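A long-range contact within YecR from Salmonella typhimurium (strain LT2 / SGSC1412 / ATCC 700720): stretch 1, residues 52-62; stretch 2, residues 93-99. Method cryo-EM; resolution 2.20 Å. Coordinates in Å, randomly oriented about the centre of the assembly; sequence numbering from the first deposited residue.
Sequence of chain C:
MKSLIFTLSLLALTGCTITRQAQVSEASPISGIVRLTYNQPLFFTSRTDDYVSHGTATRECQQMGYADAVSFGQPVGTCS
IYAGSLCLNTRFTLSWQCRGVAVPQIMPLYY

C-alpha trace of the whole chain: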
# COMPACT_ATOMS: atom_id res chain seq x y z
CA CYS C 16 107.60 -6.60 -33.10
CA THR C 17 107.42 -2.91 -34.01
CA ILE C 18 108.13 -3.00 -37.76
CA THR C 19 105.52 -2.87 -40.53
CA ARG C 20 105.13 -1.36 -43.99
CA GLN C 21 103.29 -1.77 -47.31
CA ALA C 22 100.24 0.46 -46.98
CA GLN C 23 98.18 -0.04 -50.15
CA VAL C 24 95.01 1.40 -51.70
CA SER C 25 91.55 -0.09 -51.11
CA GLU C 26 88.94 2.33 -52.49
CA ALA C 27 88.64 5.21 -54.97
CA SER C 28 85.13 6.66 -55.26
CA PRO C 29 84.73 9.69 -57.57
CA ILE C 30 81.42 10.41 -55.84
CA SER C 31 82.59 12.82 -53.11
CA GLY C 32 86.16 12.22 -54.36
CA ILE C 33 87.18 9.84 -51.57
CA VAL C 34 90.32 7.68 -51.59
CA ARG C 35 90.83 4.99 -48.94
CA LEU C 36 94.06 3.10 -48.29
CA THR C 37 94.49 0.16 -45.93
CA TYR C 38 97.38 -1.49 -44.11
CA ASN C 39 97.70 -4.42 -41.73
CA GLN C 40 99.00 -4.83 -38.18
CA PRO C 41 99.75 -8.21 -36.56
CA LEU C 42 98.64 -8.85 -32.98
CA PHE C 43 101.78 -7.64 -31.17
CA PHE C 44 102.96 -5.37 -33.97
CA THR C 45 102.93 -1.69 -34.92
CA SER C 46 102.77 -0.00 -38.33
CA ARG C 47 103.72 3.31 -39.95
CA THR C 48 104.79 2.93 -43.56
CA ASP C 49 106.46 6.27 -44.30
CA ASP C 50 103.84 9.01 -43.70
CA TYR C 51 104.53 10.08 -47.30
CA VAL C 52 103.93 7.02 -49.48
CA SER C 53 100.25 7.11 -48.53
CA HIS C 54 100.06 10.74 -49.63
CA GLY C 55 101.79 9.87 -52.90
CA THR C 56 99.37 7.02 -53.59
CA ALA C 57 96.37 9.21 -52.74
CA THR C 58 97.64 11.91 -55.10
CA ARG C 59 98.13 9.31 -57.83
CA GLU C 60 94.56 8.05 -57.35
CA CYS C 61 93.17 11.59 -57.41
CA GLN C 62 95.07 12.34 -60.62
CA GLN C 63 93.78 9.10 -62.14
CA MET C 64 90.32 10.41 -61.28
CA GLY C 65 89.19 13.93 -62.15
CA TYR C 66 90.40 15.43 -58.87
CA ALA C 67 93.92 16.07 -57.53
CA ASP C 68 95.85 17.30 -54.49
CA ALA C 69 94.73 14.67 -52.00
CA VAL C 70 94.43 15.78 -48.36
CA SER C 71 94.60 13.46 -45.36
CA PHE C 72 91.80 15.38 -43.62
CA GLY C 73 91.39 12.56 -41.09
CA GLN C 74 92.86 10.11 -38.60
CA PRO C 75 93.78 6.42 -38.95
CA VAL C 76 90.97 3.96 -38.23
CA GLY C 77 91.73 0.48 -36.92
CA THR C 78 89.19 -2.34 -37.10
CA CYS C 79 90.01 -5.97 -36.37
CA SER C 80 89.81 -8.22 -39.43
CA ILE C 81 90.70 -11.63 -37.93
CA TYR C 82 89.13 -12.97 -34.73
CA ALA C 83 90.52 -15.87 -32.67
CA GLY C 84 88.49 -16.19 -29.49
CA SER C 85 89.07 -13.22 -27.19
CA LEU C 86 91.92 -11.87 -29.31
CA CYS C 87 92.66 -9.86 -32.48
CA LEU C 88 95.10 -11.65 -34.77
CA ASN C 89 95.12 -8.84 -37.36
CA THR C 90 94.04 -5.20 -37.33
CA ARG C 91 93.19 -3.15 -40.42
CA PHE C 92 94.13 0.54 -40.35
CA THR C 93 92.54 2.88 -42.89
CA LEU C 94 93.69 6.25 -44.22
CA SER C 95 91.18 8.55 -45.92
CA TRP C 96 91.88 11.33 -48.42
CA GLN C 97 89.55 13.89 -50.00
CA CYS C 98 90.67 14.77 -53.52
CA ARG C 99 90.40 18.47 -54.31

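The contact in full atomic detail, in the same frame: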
# COMPACT_ATOMS: atom_id res chain seq x y z
N VAL C 52 104.33 7.91 -48.40
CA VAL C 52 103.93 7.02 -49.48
C VAL C 52 102.41 6.98 -49.61
O VAL C 52 101.87 6.90 -50.72
CB VAL C 52 104.51 5.61 -49.26
CG1 VAL C 52 103.75 4.59 -50.09
CG2 VAL C 52 105.99 5.59 -49.61
N SER C 53 101.70 7.04 -48.48
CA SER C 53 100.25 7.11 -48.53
C SER C 53 99.78 8.37 -49.24
O SER C 53 98.85 8.32 -50.05
CB SER C 53 99.67 7.04 -47.11
OG SER C 53 100.08 8.15 -46.34
N HIS C 54 100.41 9.51 -48.95
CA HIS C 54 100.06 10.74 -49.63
C HIS C 54 100.34 10.64 -51.13
O HIS C 54 99.54 11.09 -51.95
CB HIS C 54 100.83 11.92 -49.03
CG HIS C 54 100.58 13.22 -49.72
ND1 HIS C 54 99.33 13.79 -49.82
CD2 HIS C 54 101.43 14.07 -50.36
CE1 HIS C 54 99.42 14.93 -50.48
NE2 HIS C 54 100.68 15.12 -50.82
N GLY C 55 101.48 10.05 -51.49
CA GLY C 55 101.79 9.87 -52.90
C GLY C 55 100.76 9.01 -53.61
O GLY C 55 100.31 9.33 -54.72
N THR C 56 100.37 7.89 -52.99
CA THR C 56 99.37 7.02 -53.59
C THR C 56 98.02 7.71 -53.71
O THR C 56 97.32 7.56 -54.71
CB THR C 56 99.24 5.73 -52.78
OG1 THR C 56 98.87 6.04 -51.44
CG2 THR C 56 100.56 4.97 -52.77
N ALA C 57 97.63 8.47 -52.68
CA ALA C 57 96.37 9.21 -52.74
C ALA C 57 96.40 10.24 -53.85
O ALA C 57 95.41 10.41 -54.57
CB ALA C 57 96.09 9.87 -51.39
N THR C 58 97.52 10.95 -54.01
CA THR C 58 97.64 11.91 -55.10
C THR C 58 97.56 11.22 -56.45
O THR C 58 96.92 11.73 -57.38
CB THR C 58 98.95 12.69 -54.97
OG1 THR C 58 100.05 11.78 -54.91
CG2 THR C 58 98.94 13.55 -53.71
N ARG C 59 98.20 10.06 -56.58
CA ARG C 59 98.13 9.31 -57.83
C ARG C 59 96.69 8.91 -58.14
O ARG C 59 96.24 9.01 -59.29
CB ARG C 59 99.03 8.08 -57.77
CG ARG C 59 100.48 8.36 -58.14
CD ARG C 59 101.32 7.10 -58.02
NE ARG C 59 102.75 7.40 -58.04
CZ ARG C 59 103.68 6.66 -57.46
NH1 ARG C 59 103.37 5.55 -56.80
NH2 ARG C 59 104.96 7.03 -57.54
N GLU C 60 95.96 8.44 -57.13
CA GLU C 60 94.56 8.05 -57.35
C GLU C 60 93.71 9.26 -57.74
O GLU C 60 92.87 9.17 -58.64
CB GLU C 60 94.00 7.38 -56.10
CG GLU C 60 94.56 5.99 -55.84
CD GLU C 60 94.11 4.98 -56.89
OE1 GLU C 60 92.93 5.02 -57.28
OE2 GLU C 60 94.94 4.15 -57.31
N CYS C 61 93.92 10.39 -57.06
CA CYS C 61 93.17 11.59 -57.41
C CYS C 61 93.45 12.02 -58.84
O CYS C 61 92.53 12.37 -59.59
CB CYS C 61 93.50 12.72 -56.43
SG CYS C 61 93.14 12.37 -54.69
N GLN C 62 94.72 11.99 -59.25
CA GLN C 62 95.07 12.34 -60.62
C GLN C 62 94.45 11.37 -61.61
O GLN C 62 93.95 11.79 -62.67
CB GLN C 62 96.59 12.38 -60.78
CG GLN C 62 97.26 13.56 -60.11
CD GLN C 62 98.76 13.42 -60.03
OE1 GLN C 62 99.37 12.65 -60.78
NE2 GLN C 62 99.38 14.17 -59.12
N THR C 93 92.97 2.20 -41.68
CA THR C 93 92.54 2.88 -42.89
C THR C 93 92.96 4.35 -42.86
O THR C 93 92.93 5.00 -41.81
CB THR C 93 91.03 2.78 -43.07
OG1 THR C 93 90.37 3.58 -42.08
CG2 THR C 93 90.57 1.34 -42.93
N LEU C 94 93.34 4.85 -44.03
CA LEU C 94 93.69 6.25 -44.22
C LEU C 94 92.78 6.82 -45.31
O LEU C 94 92.68 6.24 -46.40
CB LEU C 94 95.16 6.41 -44.62
CG LEU C 94 96.19 6.00 -43.56
CD1 LEU C 94 97.60 6.10 -44.12
CD2 LEU C 94 96.05 6.85 -42.31
N SER C 95 92.13 7.94 -45.01
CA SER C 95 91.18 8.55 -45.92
C SER C 95 91.74 9.86 -46.47
O SER C 95 92.43 10.59 -45.77
CB SER C 95 89.84 8.82 -45.22
OG SER C 95 90.03 9.60 -44.05
N TRP C 96 91.45 10.12 -47.74
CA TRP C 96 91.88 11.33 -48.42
C TRP C 96 90.73 11.88 -49.24
O TRP C 96 89.98 11.12 -49.86
CB TRP C 96 93.09 11.06 -49.33
CG TRP C 96 94.21 10.32 -48.65
CD1 TRP C 96 94.22 8.99 -48.32
CD2 TRP C 96 95.47 10.85 -48.23
NE1 TRP C 96 95.41 8.67 -47.71
CE2 TRP C 96 96.20 9.79 -47.65
CE3 TRP C 96 96.05 12.12 -48.30
CZ2 TRP C 96 97.48 9.97 -47.13
CZ3 TRP C 96 97.33 12.29 -47.78
CH2 TRP C 96 98.02 11.22 -47.21
N GLN C 97 90.59 13.20 -49.25
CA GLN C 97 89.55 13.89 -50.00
C GLN C 97 90.21 14.65 -51.14
O GLN C 97 90.84 15.69 -50.93
CB GLN C 97 88.76 14.83 -49.09
CG GLN C 97 87.53 15.44 -49.75
CD GLN C 97 87.71 16.91 -50.08
OE1 GLN C 97 88.50 17.60 -49.44
NE2 GLN C 97 86.97 17.38 -51.08
N CYS C 98 90.07 14.12 -52.36
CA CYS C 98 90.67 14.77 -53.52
C CYS C 98 90.03 16.13 -53.75
O CYS C 98 88.82 16.30 -53.62
CB CYS C 98 90.51 13.90 -54.76
SG CYS C 98 91.12 12.20 -54.59
N ARG C 99 90.87 17.11 -54.08
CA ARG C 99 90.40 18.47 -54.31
C ARG C 99 91.14 19.14 -55.47
O ARG C 99 91.19 18.59 -56.57
CB ARG C 99 90.55 19.31 -53.04
CG ARG C 99 89.51 19.02 -51.97
CD ARG C 99 89.53 20.07 -50.87
NE ARG C 99 90.80 20.09 -50.16
CZ ARG C 99 91.07 20.88 -49.13
NH1 ARG C 99 90.18 21.73 -48.66
NH2 ARG C 99 92.28 20.82 -48.56

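The contact joins a helix, residues 52-62, to the last stretch of a strand, residues 93-97, and the loop that follows it. The axes come within 9.4 Å and their N-to-C directions differ by 43°, so helix and strand run roughly the same way while drawing together: the CA atoms of Ser-53 and Leu-94 are 7.9 Å apart, those of Ala-57 and Trp-96 6.6 Å, and those of Cys-61 and Cys-98 5.6 Å. Each step of four along the helix meets a step of two along the other stretch, the second of which carries past the end of the strand. Ser-53, Ala-57 and Cys-61 share one helix face, and Leu-94, Trp-96 and Cys-98 answer from the other side, while Ser-95 and Gln-97 point their CA-to-CB bonds away.

Trp-96 has the largest share of the buried surface, 97 of 337 Å². With chi1 at -50° (m) and chi2 at 73°, its indole is laid against the helix so that Ala-57 sits over one face. Ala-57 CB lies 3.4 Å from the centroid of the five-membered ring of Trp-96 and only 17° off its normal, a CH-pi contact, and is also 3.4 Å from Trp-96 CG. Alanine suits this place because a single methyl group fills the short gap between helix backbone and ring; at this distance no space remains between the CB and the indole face for further atoms.

The six-membered ring reaches toward the start of the helix. At its edge, Ser-53 OG stands 3.3 Å from Trp-96 CZ2, a packing contact with a carbon rather than a hydrogen bond. The small side chain of Ser-53 also touches the strand's other inward residue, its CB lying 3.8 Å from Leu-94 CD1, so one compact residue borders both a ring edge and an aliphatic branch. His-54 flanks the indole farther out, where some exposure remains. His-54 CA approaches Trp-96 CH2 at 3.2 Å, and His-54 ND1 is 3.2 Å from Trp-96 CZ3. The His-54 ring and the six-membered ring of Trp-96 meet obliquely, their planes at 35° and their centroids 5.4 Å apart.

At the narrow end the link is covalent. Cys-61 SG and Cys-98 SG are 2.0 Å apart in a disulfide with chi3 of -73°, and both cysteines take the m rotamer, directing their sulfurs into the gap. They cover 57 and 51 Å², the largest areas after Trp-96. The close CA spacing here is what a disulfide requires, and cysteine is the residue that can turn such proximity into a bond between distant parts of the chain.

No hydrogen bond crosses between the stretches; two threonine hydroxyls bond within the helix instead. Thr-56 OG1 donates to Ser-53 O at 2.7 Å, and Thr-58 OG1 to Gly-55 O at a very short 2.5 Å, each threonine turning its hydroxyl back onto its own helix. The rule to read here is an alanine over the face of one broad aromatic, a serine at its edge, and a disulfide locking the convergent end.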